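Local coordinates for protein probable starch synthase 4, chloroplastic/amyloplastic (Arabidopsis thaliana, PDB 6GNE) that binds adenosine-5'-diphosphate and glycans and belongs to the starch synthase family of proteins with a two-domain GT-B fold, at residues P21-V25 / Q110-E114; V46-K52 / L92-E98; D116-R120 / E187-C191. One frame throughout, in Å; residues are numbered along the deposited sequence.

Contact 1 of 3, residues P21-V25 / Q110-E114; sequences PVAKV and QFYGE. With GLC (alpha-D-glucopyranose), chain C; ADP (adenosine-5'-diphosphate), chain F.
Phe111 and Val25 meet where two loops of the N-terminal domain of this GT-B fold come together. The 21-25 loop leads into helix 27-41 and holds the start of the Lys-X-Gly-Gly signature of the family, with Lys24 as its lysine. Phe111 can be followed outward. Its CB lies 3.7 Å from Val25 CG2. Val25 CG2 is also 3.5 Å from Phe111 CD2. Further along, Phe111 CE2 comes to 3.9 Å from Lys24 O. At the tip, Phe111 CZ reaches backbone, 3.8 Å from Ala23 CA. Round the rim, Phe111 CE1 packs 3.6 Å from Ala23 CB. The valine and phenylalanine side chains pass one another, heading opposite ways. With CG1 of Val25 anti to the backbone N (chi1 172°), CG2 is left to touch both aromatic residues, and it meets Tyr112 CE2 at 3.8 Å. One face of the Tyr112 ring carries the glucose, with GLC C2 3.9 Å above the plane and displaced from the ring centre. The Tyr112 hydroxyl is hydrogen-bonded to Glu18. The Lys24 side chain is extended and runs to the nucleotide. Its NZ forms a salt bridge with Asp30 and donates a hydrogen bond to ADP O3', 3.0 Å away.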
loop_
_atom_site.group_PDB
_atom_site.type_symbol
_atom_site.label_atom_id
_atom_site.label_comp_id
_atom_site.label_asym_id
_atom_site.label_seq_id
_atom_site.Cartn_x
_atom_site.Cartn_y
_atom_site.Cartn_z
ATOM N N PRO A 21 3.125 -5.641 10.102
ATOM C CA PRO A 21 2.726 -4.431 10.873
ATOM C C PRO A 21 3.879 -3.629 11.466
ATOM O O PRO A 21 3.649 -2.557 11.938
ATOM C CB PRO A 21 1.952 -5.030 12.046
ATOM C CG PRO A 21 2.638 -6.344 12.277
ATOM C CD PRO A 21 3.163 -6.837 10.956
ATOM N N VAL A 22 5.095 -4.184 11.406
ATOM C CA VAL A 22 6.269 -3.655 12.052
ATOM C C VAL A 22 6.704 -2.278 11.560
ATOM O O VAL A 22 7.173 -1.452 12.350
ATOM C CB VAL A 22 7.449 -4.673 11.980
ATOM C CG1 VAL A 22 7.944 -4.935 10.549
ATOM C CG2 VAL A 22 8.610 -4.225 12.847
ATOM N N ALA A 23 6.565 -2.022 10.265
ATOM C CA ALA A 23 6.892 -0.733 9.699
ATOM C C ALA A 23 5.927 -0.415 8.588
ATOM O O ALA A 23 6.133 -0.847 7.460
ATOM C CB ALA A 23 8.315 -0.754 9.185
ATOM N N LYS A 24 4.879 0.341 8.914
ATOM C CA LYS A 24 3.786 0.582 8.002
ATOM C C LYS A 24 3.338 2.030 7.986
ATOM O O LYS A 24 3.053 2.620 9.038
ATOM C CB LYS A 24 2.595 -0.274 8.402
ATOM C CG LYS A 24 1.393 -0.014 7.521
ATOM C CD LYS A 24 0.162 -0.700 8.033
ATOM C CE LYS A 24 -1.010 -0.362 7.129
ATOM N NZ LYS A 24 -2.089 -1.376 7.229
ATOM N N VAL A 25 3.229 2.575 6.772
ATOM C CA VAL A 25 2.643 3.893 6.525
ATOM C C VAL A 25 1.326 3.753 5.745
ATOM O O VAL A 25 0.343 4.390 6.084
ATOM C CB VAL A 25 3.635 4.804 5.761
ATOM C CG1 VAL A 25 2.945 6.110 5.320
ATOM C CG2 VAL A 25 4.849 5.096 6.649
ATOM N N GLN A 110 10.631 8.909 12.344
ATOM C CA GLN A 110 9.718 8.922 11.189
ATOM C C GLN A 110 10.140 7.879 10.179
ATOM O O GLN A 110 11.340 7.615 10.030
ATOM C CB GLN A 110 9.792 10.277 10.446
ATOM C CG GLN A 110 9.170 11.471 11.128
ATOM C CD GLN A 110 7.888 11.866 10.486
ATOM O OE1 GLN A 110 6.805 11.637 11.045
ATOM N NE2 GLN A 110 7.990 12.448 9.282
ATOM N N PHE A 111 9.180 7.334 9.447
ATOM C CA PHE A 111 9.500 6.491 8.303
ATOM C C PHE A 111 9.980 7.310 7.096
ATOM O O PHE A 111 11.092 7.106 6.577
ATOM C CB PHE A 111 8.299 5.641 7.919
ATOM C CG PHE A 111 7.913 4.655 8.977
ATOM C CD1 PHE A 111 8.773 3.607 9.297
ATOM C CD2 PHE A 111 6.711 4.763 9.640
ATOM C CE1 PHE A 111 8.426 2.684 10.272
ATOM C CE2 PHE A 111 6.348 3.845 10.618
ATOM C CZ PHE A 111 7.207 2.806 10.950
ATOM N N TYR A 112 9.138 8.247 6.673
ATOM C CA TYR A 112 9.402 9.071 5.494
ATOM C C TYR A 112 9.333 10.540 5.850
ATOM O O TYR A 112 8.846 10.906 6.900
ATOM C CB TYR A 112 8.357 8.838 4.418
ATOM C CG TYR A 112 8.175 7.419 3.950
ATOM C CD1 TYR A 112 9.269 6.634 3.617
ATOM C CD2 TYR A 112 6.895 6.883 3.783
ATOM C CE1 TYR A 112 9.102 5.346 3.145
ATOM C CE2 TYR A 112 6.711 5.594 3.326
ATOM C CZ TYR A 112 7.822 4.812 3.002
ATOM O OH TYR A 112 7.657 3.525 2.526
ATOM N N GLY A 113 9.839 11.359 4.936
ATOM C CA GLY A 113 9.662 12.799 4.978
ATOM C C GLY A 113 10.828 13.612 5.472
ATOM O O GLY A 113 10.673 14.805 5.698
ATOM N N GLU A 114 11.999 13.006 5.613
ATOM C CA GLU A 114 13.198 13.758 5.953
ATOM C C GLU A 114 13.740 14.458 4.697
ATOM O O GLU A 114 13.520 14.013 3.571
ATOM C CB GLU A 114 14.262 12.826 6.543
ATOM C CG GLU A 114 13.832 12.094 7.818
ATOM C CD GLU A 114 13.685 13.013 9.031
ATOM O OE1 GLU A 114 14.718 13.501 9.524
ATOM O OE2 GLU A 114 12.547 13.233 9.506
HETATM C C1 GLC C . 6.772 10.200 0.883
HETATM C C2 GLC C . 7.504 8.971 0.348
HETATM C C3 GLC C . 6.572 8.130 -0.522
HETATM C C4 GLC C . 5.375 7.717 0.325
HETATM C C5 GLC C . 4.659 8.972 0.800
HETATM C C6 GLC C . 3.496 8.620 1.720
HETATM O O2 GLC C . 8.673 9.385 -0.357
HETATM O O3 GLC C . 7.232 6.966 -1.007
HETATM O O4 GLC C . 4.503 6.875 -0.425
HETATM O O5 GLC C . 5.565 9.809 1.536
HETATM O O6 GLC C . 2.984 9.820 2.312
HETATM P PB ADP F . -2.395 4.133 0.473
HETATM O O1B ADP F . -1.320 3.131 0.175
HETATM O O2B ADP F . -2.431 4.684 1.869
HETATM O O3B ADP F . -2.402 5.241 -0.556
HETATM P PA ADP F . -4.060 1.778 0.421
HETATM O O1A ADP F . -5.550 1.608 0.356
HETATM O O2A ADP F . -3.285 1.003 -0.613
HETATM O O3A ADP F . -3.799 3.363 0.321
HETATM O "O5'" ADP F . -3.485 1.358 1.861
HETATM C "C5'" ADP F . -3.947 1.959 3.071
HETATM C "C4'" ADP F . -3.701 1.111 4.332
HETATM O "O4'" ADP F . -3.411 1.968 5.446
HETATM C "C3'" ADP F . -4.918 0.327 4.777
HETATM O "O3'" ADP F . -4.484 -0.806 5.511
HETATM C "C2'" ADP F . -5.625 1.269 5.716
HETATM O "O2'" ADP F . -6.466 0.602 6.639
HETATM C "C1'" ADP F . -4.457 1.900 6.414
HETATM N N9 ADP F . -4.720 3.271 6.905
HETATM C C8 ADP F . -4.742 4.400 6.185
HETATM N N7 ADP F . -4.965 5.467 6.985
HETATM C C5 ADP F . -5.087 5.023 8.246
HETATM C C6 ADP F . -5.341 5.621 9.594
HETATM N N6 ADP F . -5.523 6.959 9.725
HETATM N N1 ADP F . -5.388 4.770 10.659
HETATM C C2 ADP F . -5.224 3.432 10.498
HETATM N N3 ADP F . -5.001 2.844 9.311
HETATM C C4 ADP F . -4.927 3.572 8.179
#

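Contact 2 of 3, residues V46-K52 / L92-E98; sequences VEIILPK and LPVHFIE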
loop_
_atom_site.group_PDB
_atom_site.type_symbol
_atom_site.label_atom_id
_atom_site.label_comp_id
_atom_site.label_asym_id
_atom_site.label_seq_id
_atom_site.Cartn_x
_atom_site.Cartn_y
_atom_site.Cartn_z
ATOM N N VAL A 46 11.012 -17.280 1.392
ATOM C CA VAL A 46 10.833 -15.834 1.276
ATOM C C VAL A 46 11.514 -15.157 2.449
ATOM O O VAL A 46 11.364 -15.591 3.598
ATOM C CB VAL A 46 9.330 -15.492 1.311
ATOM C CG1 VAL A 46 9.104 -13.982 1.388
ATOM C CG2 VAL A 46 8.615 -16.113 0.109
ATOM N N GLU A 47 12.273 -14.115 2.171
ATOM C CA GLU A 47 12.966 -13.338 3.216
ATOM C C GLU A 47 12.805 -11.856 2.919
ATOM O O GLU A 47 12.721 -11.437 1.751
ATOM C CB GLU A 47 14.458 -13.635 3.228
ATOM C CG GLU A 47 14.898 -14.836 4.045
ATOM C CD GLU A 47 16.381 -15.130 3.880
ATOM O OE1 GLU A 47 17.122 -14.235 3.384
ATOM O OE2 GLU A 47 16.789 -16.226 4.340
ATOM N N ILE A 48 12.780 -11.050 3.968
ATOM C CA ILE A 48 12.580 -9.620 3.809
ATOM C C ILE A 48 13.699 -8.843 4.457
ATOM O O ILE A 48 14.158 -9.219 5.510
ATOM C CB ILE A 48 11.208 -9.226 4.347
ATOM C CG1 ILE A 48 10.147 -9.897 3.463
ATOM C CG2 ILE A 48 11.029 -7.710 4.306
ATOM C CD1 ILE A 48 8.835 -10.086 4.150
ATOM N N ILE A 49 14.143 -7.787 3.786
ATOM C CA ILE A 49 15.154 -6.892 4.312
ATOM C C ILE A 49 14.542 -5.501 4.458
ATOM O O ILE A 49 14.051 -4.958 3.482
ATOM C CB ILE A 49 16.407 -6.851 3.426
ATOM C CG1 ILE A 49 17.037 -8.260 3.343
ATOM C CG2 ILE A 49 17.416 -5.826 3.954
ATOM C CD1 ILE A 49 18.159 -8.395 2.323
ATOM N N LEU A 50 14.567 -4.975 5.699
ATOM C CA LEU A 50 14.042 -3.656 6.069
ATOM C C LEU A 50 15.088 -2.828 6.764
ATOM O O LEU A 50 16.071 -3.371 7.236
ATOM C CB LEU A 50 12.881 -3.796 7.070
ATOM C CG LEU A 50 11.652 -4.572 6.629
ATOM C CD1 LEU A 50 10.670 -4.675 7.765
ATOM C CD2 LEU A 50 11.007 -3.919 5.424
ATOM N N PRO A 51 14.872 -1.518 6.862
ATOM C CA PRO A 51 15.639 -0.770 7.826
ATOM C C PRO A 51 15.162 -1.062 9.244
ATOM O O PRO A 51 14.026 -1.460 9.448
ATOM C CB PRO A 51 15.343 0.693 7.475
ATOM C CG PRO A 51 14.761 0.670 6.101
ATOM C CD PRO A 51 14.017 -0.634 6.058
ATOM N N LYS A 52 16.035 -0.831 10.210
ATOM C CA LYS A 52 15.646 -0.803 11.601
ATOM C C LYS A 52 15.310 0.643 11.934
ATOM O O LYS A 52 16.176 1.418 12.351
ATOM C CB LYS A 52 16.764 -1.313 12.510
ATOM C CG LYS A 52 16.413 -1.275 13.993
ATOM C CD LYS A 52 16.208 -2.656 14.616
ATOM C CE LYS A 52 16.132 -2.599 16.133
ATOM N NZ LYS A 52 17.062 -1.591 16.765
ATOM N N LEU A 92 7.335 -14.654 8.582
ATOM C CA LEU A 92 8.389 -14.340 7.620
ATOM C C LEU A 92 9.706 -14.015 8.338
ATOM O O LEU A 92 9.703 -13.259 9.294
ATOM C CB LEU A 92 7.969 -13.174 6.713
ATOM C CG LEU A 92 6.787 -13.516 5.812
ATOM C CD1 LEU A 92 6.136 -12.249 5.331
ATOM C CD2 LEU A 92 7.183 -14.425 4.668
ATOM N N PRO A 93 10.832 -14.569 7.872
ATOM C CA PRO A 93 12.121 -14.080 8.370
ATOM C C PRO A 93 12.430 -12.670 7.878
ATOM O O PRO A 93 12.244 -12.381 6.714
ATOM C CB PRO A 93 13.149 -15.081 7.794
ATOM C CG PRO A 93 12.359 -16.190 7.208
ATOM C CD PRO A 93 10.996 -15.646 6.888
ATOM N N VAL A 94 12.896 -11.806 8.773
ATOM C CA VAL A 94 13.223 -10.431 8.429
ATOM C C VAL A 94 14.615 -10.080 8.932
ATOM O O VAL A 94 15.024 -10.532 9.998
ATOM C CB VAL A 94 12.203 -9.450 9.038
ATOM C CG1 VAL A 94 12.458 -8.027 8.544
ATOM C CG2 VAL A 94 10.787 -9.906 8.677
ATOM N N HIS A 95 15.333 -9.292 8.134
ATOM C CA HIS A 95 16.634 -8.731 8.466
ATOM C C HIS A 95 16.441 -7.228 8.526
ATOM O O HIS A 95 16.062 -6.616 7.543
ATOM C CB HIS A 95 17.691 -9.100 7.404
ATOM C CG HIS A 95 18.187 -10.509 7.518
ATOM N ND1 HIS A 95 17.561 -11.571 6.892
ATOM C CD2 HIS A 95 19.226 -11.038 8.219
ATOM C CE1 HIS A 95 18.205 -12.689 7.193
ATOM N NE2 HIS A 95 19.210 -12.395 8.004
ATOM N N PHE A 96 16.677 -6.644 9.695
ATOM C CA PHE A 96 16.598 -5.202 9.894
ATOM C C PHE A 96 18.002 -4.620 9.922
ATOM O O PHE A 96 18.841 -5.051 10.712
ATOM C CB PHE A 96 15.924 -4.870 11.221
ATOM C CG PHE A 96 14.584 -5.508 11.436
ATOM C CD1 PHE A 96 14.487 -6.751 12.024
ATOM C CD2 PHE A 96 13.427 -4.840 11.098
ATOM C CE1 PHE A 96 13.257 -7.324 12.252
ATOM C CE2 PHE A 96 12.181 -5.406 11.323
ATOM C CZ PHE A 96 12.104 -6.658 11.887
ATOM N N ILE A 97 18.274 -3.643 9.069
ATOM C CA ILE A 97 19.603 -3.033 8.999
ATOM C C ILE A 97 19.618 -1.788 9.875
ATOM O O ILE A 97 18.815 -0.880 9.677
ATOM C CB ILE A 97 19.981 -2.702 7.539
ATOM C CG1 ILE A 97 19.907 -3.975 6.667
ATOM C CG2 ILE A 97 21.368 -2.122 7.444
ATOM C CD1 ILE A 97 20.381 -3.759 5.233
ATOM N N GLU A 98 20.519 -1.763 10.852
ATOM C CA GLU A 98 20.761 -0.578 11.689
ATOM C C GLU A 98 22.101 0.097 11.329
ATOM O O GLU A 98 23.146 -0.348 11.789
ATOM C CB GLU A 98 20.730 -0.961 13.166
ATOM C CG GLU A 98 20.632 0.231 14.082
ATOM C CD GLU A 98 20.601 -0.101 15.559
ATOM O OE1 GLU A 98 20.825 -1.266 16.025
ATOM O OE2 GLU A 98 20.379 0.894 16.265
#
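Pro51 O sits at the edge of the Phe96 ring, in its plane, 3.8 Å from Phe96 CD2. One face of this ring takes Val94 CG1, which stands 3.6 Å above the plane, nearer the ring's border than its middle. Leu50 lies alongside Phe96 and points the same way, with Leu50 CD1 3.9 Å from Phe96 CE2. That methyl also packs on Val94 CG1. The His95 ring has Ile48 O at its edge, near the plane. Glu47 OE1 approaches the same ring obliquely, but its hydrogen bond is to Tyr11.

The backbones run as neighbouring parallel strands in the main sheet of the N-terminal Rossmann-like domain. Their directions differ by 26°. Ile48, Leu50 and Lys52 each give their N-H to the other strand, to Pro93, His95 and Ile97 in turn. His95 and Ile97 give theirs back. The bond from His95 N to Ile48 O is 2.9 Å. The bond from Lys52 N to Ile97 O is 2.8 Å. Strand 92-100 turns its other edge to the antiparallel strand 78-89.

Ile48, Leu50, Val94 and Phe96 share one face of the sheet. Ile48 CD1 extends this packing to Leu92 CD1, at 3.7 Å. Ile49, Pro51, His95 and Ile97 share the other face, where Ile49 CG2 meets Ile97 CD1 at 3.8 Å. Helix 117-134 packs on Ile49, Pro51 and His95.

Lys52 CB rests near Phe96 CB, the two side chains crossing at about a right angle. The lysine chain then bends at chi2 (110°) and again at chi4. Its NZ makes a long salt bridge to Glu98 OE1, at 3.8 Å, and a cation-pi contact with Trp85, whose NE1 is hydrogen-bonded to Glu98 OE1.

Contact 3 of 3, residues D116-R120 / E187-C191; sequences DDFRR and ELGSC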
loop_
_atom_site.group_PDB
_atom_site.type_symbol
_atom_site.label_atom_id
_atom_site.label_comp_id
_atom_site.label_asym_id
_atom_site.label_seq_id
_atom_site.Cartn_x
_atom_site.Cartn_y
_atom_site.Cartn_z
ATOM N N ASP A 116 16.748 14.579 3.665
ATOM C CA ASP A 116 17.722 13.723 2.990
ATOM C C ASP A 116 17.196 12.296 2.709
ATOM O O ASP A 116 17.958 11.351 2.767
ATOM C CB ASP A 116 19.037 13.709 3.803
ATOM C CG ASP A 116 18.891 13.064 5.189
ATOM O OD1 ASP A 116 17.763 13.002 5.721
ATOM O OD2 ASP A 116 19.910 12.612 5.748
ATOM N N ASP A 117 15.907 12.140 2.388
ATOM C CA ASP A 117 15.345 10.793 2.084
ATOM C C ASP A 117 16.155 10.043 1.021
ATOM O O ASP A 117 16.367 8.832 1.139
ATOM C CB ASP A 117 13.864 10.852 1.642
ATOM C CG ASP A 117 12.880 10.829 2.806
ATOM O OD1 ASP A 117 13.268 10.649 3.976
ATOM O OD2 ASP A 117 11.682 10.957 2.544
ATOM N N PHE A 118 16.608 10.769 -0.002
ATOM C CA PHE A 118 17.362 10.186 -1.102
ATOM C C PHE A 118 18.605 9.442 -0.576
ATOM O O PHE A 118 18.875 8.282 -0.949
ATOM C CB PHE A 118 17.760 11.277 -2.110
ATOM C CG PHE A 118 18.270 10.725 -3.405
ATOM C CD1 PHE A 118 19.576 10.275 -3.520
ATOM C CD2 PHE A 118 17.424 10.629 -4.511
ATOM C CE1 PHE A 118 20.031 9.737 -4.701
ATOM C CE2 PHE A 118 17.872 10.081 -5.704
ATOM C CZ PHE A 118 19.185 9.644 -5.795
ATOM N N ARG A 119 19.353 10.128 0.291
ATOM C CA ARG A 119 20.544 9.565 0.878
ATOM C C ARG A 119 20.199 8.384 1.798
ATOM O O ARG A 119 20.827 7.317 1.704
ATOM C CB ARG A 119 21.336 10.640 1.623
ATOM C CG ARG A 119 22.054 11.612 0.688
ATOM C CD ARG A 119 22.581 12.856 1.410
ATOM N NE ARG A 119 23.451 12.546 2.544
ATOM C CZ ARG A 119 24.699 12.075 2.455
ATOM N NH1 ARG A 119 25.380 11.834 3.569
ATOM N NH2 ARG A 119 25.271 11.808 1.279
ATOM N N ARG A 120 19.190 8.587 2.653
ATOM C CA ARG A 120 18.700 7.573 3.582
ATOM C C ARG A 120 18.434 6.263 2.843
ATOM O O ARG A 120 18.994 5.229 3.186
ATOM C CB ARG A 120 17.416 8.036 4.282
ATOM C CG ARG A 120 17.553 9.190 5.264
ATOM C CD ARG A 120 16.204 9.646 5.804
ATOM N NE ARG A 120 15.653 8.671 6.768
ATOM C CZ ARG A 120 14.361 8.377 6.958
ATOM N NH1 ARG A 120 13.383 8.951 6.253
ATOM N NH2 ARG A 120 14.027 7.477 7.880
ATOM N N GLU A 187 23.983 13.464 -6.363
ATOM C CA GLU A 187 23.526 12.614 -5.273
ATOM C C GLU A 187 23.475 11.111 -5.568
ATOM O O GLU A 187 23.452 10.307 -4.624
ATOM C CB GLU A 187 22.140 13.079 -4.774
ATOM C CG GLU A 187 22.186 14.460 -4.122
ATOM C CD GLU A 187 21.174 14.617 -3.008
ATOM O OE1 GLU A 187 20.378 15.566 -3.121
ATOM O OE2 GLU A 187 21.169 13.790 -2.044
ATOM N N LEU A 188 23.437 10.737 -6.845
ATOM C CA LEU A 188 23.446 9.320 -7.236
ATOM C C LEU A 188 24.765 8.620 -6.945
ATOM O O LEU A 188 24.790 7.390 -6.805
ATOM C CB LEU A 188 23.099 9.136 -8.723
ATOM C CG LEU A 188 22.624 7.733 -9.118
ATOM C CD1 LEU A 188 21.373 7.289 -8.345
ATOM C CD2 LEU A 188 22.420 7.638 -10.612
ATOM N N GLY A 189 25.853 9.396 -6.882
ATOM C CA GLY A 189 27.189 8.852 -6.668
ATOM C C GLY A 189 27.440 8.372 -5.242
ATOM O O GLY A 189 28.358 7.581 -5.020
ATOM N N SER A 190 26.645 8.855 -4.282
ATOM C CA SER A 190 26.806 8.460 -2.889
ATOM C C SER A 190 26.777 6.938 -2.690
ATOM O O SER A 190 27.673 6.378 -2.059
ATOM C CB SER A 190 25.760 9.143 -1.993
ATOM O OG SER A 190 25.943 10.542 -1.927
ATOM N N CYS A 191 25.783 6.270 -3.255
ATOM C CA CYS A 191 25.610 4.817 -3.041
ATOM C C CYS A 191 26.586 3.963 -3.846
ATOM O O CYS A 191 26.626 2.748 -3.648
ATOM C CB CYS A 191 24.175 4.369 -3.332
ATOM S SG CYS A 191 23.649 4.635 -5.043
#
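Ser190 OG and Arg119 NH2 lie 3.5 Å apart, and Asp76 grips both. Asp76 OD1 is hydrogen-bonded to Ser190 OG. Asp76 OD2 makes a salt bridge with Arg119 NH2. The serine oxygen lies at the edge of the guanidinium, near its plane, but no hydrogen bond joins the two directly. Arg119 gets there by a bend at chi3 (55°).

The contact joins the first turn of helix 117-134 to the loop between strand 183-184 and helix 195-198, within the N-terminal domain of the GT-B fold. Phe118 forms its apolar part. Its CE1 comes to 3.5 Å from Glu187 O, in an oblique approach. The same Phe118 CE1 is 4.0 Å from Glu187 CB. Leu188 CD1 is at the ring edge, near its plane, 4.1 Å from Phe118 CZ. Phe151 adds an edge-to-face ring contact with Phe118.

Glu187 meets the aliphatic part of Arg119, the side chains crossing at about a right angle. Glu187 OE2 lies 3.6 Å from Arg119 CG. The guanidinium and carboxylate planes are 40° apart, and Arg119 NE stays 5.3 Å from Glu187 OE2. This pair is therefore not a salt bridge.

On the helix itself, Arg120 NH1 donates to Asp117 OD1 at 2.8 Å, as part of a salt bridge. The donor comes on the syn side, 29° out of the carboxylate plane, while the oxygen is in the plane of the guanidinium. Arg120 NH1 is also hydrogen-bonded to Phe111 O. Asp117 OD2 accepts from Gly113 N.

Across the contact the direct touches are packing; the polar link between helix and loop runs through Asp76. The two oxygens of the Asp76 carboxylate serve one partner each. Glu187 may add a weaker, longer-range attraction to Arg119.

In the fold
From the N terminus, the chain passes 21-25 first and then 46-52. Contact 2 closes when it returns at 92-98, after a span rich in strand. Contact 1 closes later, at 110-114, so contact 2 sits wholly within its span. The two touch: Val22 CG1 packs on Leu50 CD1, and Val22 CG2 lies near Phe96 CE2. Contact 3 opens just after, at 116-120, and closes at 187-191; it follows the others in series and crosses neither. Arg120 of contact 3 reaches the backbone of 110-114. All lie in one domain. Contact 1 joins two ligand-lining loops, contact 2 two strands of the main sheet, contact 3 the start of helix 117-134 and a loop some 70 residues on.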